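Local structure of proteasome assembly chaperone family protein (Pyrococcus furiosus, 3VR0) at the interface of chains A and B. The protein activates the archaeal proteasome and belongs to the PAC2 family of proteasome assembly chaperone homologues. Sequence-based numbering; all coordinates share one arbitrary frame. Chains: chain A/B, Putative uncharacterized protein.

The interface of chains A and B. Residues chain A 79-80; chain B 157-158, 165, 181-183.
A:Ser80 pushes its hydroxymethyl group into chain B and donates a hydrogen bond from OG to the backbone carbonyl O of B:Arg182. OG of A:Ser80 and O of B:Arg182 lie 2.5 Å apart, which is short. The bond is bent at the acceptor, with a C=O...OG angle of 137°, and OG lies tilted 31° from the carbonyl plane. Chi1 of A:Ser80 is -54°, which sets OG opposite its own carbonyl carbon and turns it towards the B:Trp181-B:Glu183 segment. CB of A:Ser80 lies near the indole, 4.1 Å from CE3 of B:Trp181. On the other side of the residue, the backbone O of A:Ser80 lies against CA and CB of B:Ala158.

A:Asn79 meets CD1 of B:Ile165 with both its backbone O and its side-chain amide. The delta-methyl CD1 of B:Ile165 is 3.7 Å from the amide carbon CG of A:Asn79. The CG1 branch of B:Ile165 carries CD1 to chain A. Its other branch, CG2, packs over the rim of one face of the B:Trp181 ring. CB of B:Ala157 lies over the rim of the opposite face, so the indole has a neighbour from its own chain on each face.

Two waters tie the carboxylate of B:Glu183 to chain A. Water 1 joins OE1 to both OG of A:Ser80 and the side-chain OD1 of A:Asn79; it is 2.8 Å from OE1 of B:Glu183. Water 2 links OE2 to the backbone N of A:Asn79, 2.9 Å from that N. The bend of the B:Glu183 chain at chi2 brings its carboxylate back towards these waters.

Chain A contributes the short 3-10 helix 78-80, between strands 73-76 and 82-84. It docks against helix 163-172, strands 155-159 and 179-181, and the loop after strand 179-181 of chain B. The interface is not an exact two-fold, and this pairing may or may not form in solution.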
loop_
_atom_site.group_PDB
_atom_site.type_symbol
_atom_site.label_atom_id
_atom_site.label_comp_id
_atom_site.label_asym_id
_atom_site.label_seq_id
_atom_site.Cartn_x
_atom_site.Cartn_y
_atom_site.Cartn_z
ATOM N N ASN A 79 3.586 -34.432 1.867
ATOM C CA ASN A 79 4.647 -35.062 1.108
ATOM C C ASN A 79 5.623 -34.045 0.485
ATOM O O ASN A 79 6.002 -34.167 -0.677
ATOM C CB ASN A 79 4.004 -35.989 0.036
ATOM C CG ASN A 79 5.007 -36.935 -0.560
ATOM O OD1 ASN A 79 5.995 -37.312 0.094
ATOM N ND2 ASN A 79 4.766 -37.343 -1.788
ATOM N N SER A 80 5.990 -33.006 1.252
ATOM C CA SER A 80 7.104 -32.084 0.870
ATOM C C SER A 80 6.894 -31.276 -0.422
ATOM O O SER A 80 7.850 -30.942 -1.074
ATOM C CB SER A 80 8.444 -32.894 0.798
ATOM O OG SER A 80 8.679 -33.629 2.050
ATOM N N ALA B 157 14.345 -29.777 2.476
ATOM C CA ALA B 157 14.030 -29.899 1.044
ATOM C C ALA B 157 12.506 -29.940 0.820
ATOM O O ALA B 157 11.778 -30.527 1.618
ATOM C CB ALA B 157 14.668 -31.124 0.471
ATOM N N ALA B 158 12.029 -29.262 -0.233
ATOM C CA ALA B 158 10.628 -29.322 -0.630
ATOM C C ALA B 158 10.626 -29.131 -2.124
ATOM O O ALA B 158 11.559 -28.546 -2.645
ATOM C CB ALA B 158 9.756 -28.289 0.134
ATOM N N ILE B 165 10.701 -35.730 -5.637
ATOM C CA ILE B 165 11.340 -36.213 -4.407
ATOM C C ILE B 165 12.324 -37.342 -4.738
ATOM O O ILE B 165 13.531 -37.289 -4.398
ATOM C CB ILE B 165 10.338 -36.689 -3.397
ATOM C CG1 ILE B 165 9.435 -35.511 -2.980
ATOM C CG2 ILE B 165 11.058 -37.274 -2.184
ATOM C CD1 ILE B 165 8.214 -35.930 -2.115
ATOM N N TRP B 181 13.486 -34.174 4.196
ATOM C CA TRP B 181 12.348 -33.901 3.368
ATOM C C TRP B 181 11.229 -33.398 4.272
ATOM O O TRP B 181 10.714 -34.140 5.093
ATOM C CB TRP B 181 12.008 -35.128 2.527
ATOM C CG TRP B 181 13.045 -35.304 1.474
ATOM C CD1 TRP B 181 14.196 -36.053 1.566
ATOM C CD2 TRP B 181 13.084 -34.679 0.184
ATOM N NE1 TRP B 181 14.941 -35.939 0.414
ATOM C CE2 TRP B 181 14.277 -35.108 -0.455
ATOM C CE3 TRP B 181 12.238 -33.784 -0.489
ATOM C CZ2 TRP B 181 14.639 -34.676 -1.743
ATOM C CZ3 TRP B 181 12.580 -33.376 -1.770
ATOM C CH2 TRP B 181 13.774 -33.803 -2.382
ATOM N N ARG B 182 10.898 -32.108 4.150
ATOM C CA ARG B 182 10.041 -31.413 5.107
ATOM C C ARG B 182 8.678 -32.065 5.181
ATOM O O ARG B 182 8.113 -32.377 4.137
ATOM C CB ARG B 182 9.766 -29.999 4.603
ATOM C CG ARG B 182 10.954 -29.128 4.452
ATOM C CD ARG B 182 10.529 -27.753 3.975
ATOM N NE ARG B 182 9.825 -26.995 5.001
ATOM C CZ ARG B 182 9.910 -25.671 5.072
ATOM N NH1 ARG B 182 10.653 -25.009 4.170
ATOM N NH2 ARG B 182 9.240 -25.024 5.998
ATOM N N GLU B 183 8.120 -32.213 6.386
ATOM C CA GLU B 183 6.747 -32.700 6.552
ATOM C C GLU B 183 5.896 -31.754 7.420
ATOM O O GLU B 183 4.866 -32.182 7.957
ATOM C CB GLU B 183 6.686 -34.134 7.137
ATOM C CG GLU B 183 7.639 -35.179 6.566
ATOM C CD GLU B 183 7.268 -35.696 5.155
ATOM O OE1 GLU B 183 8.011 -36.570 4.601
ATOM O OE2 GLU B 183 6.236 -35.244 4.590
HETATM O O HOH W 1 8.246 -36.472 1.809
HETATM O O HOH W 2 3.283 -35.076 4.668
#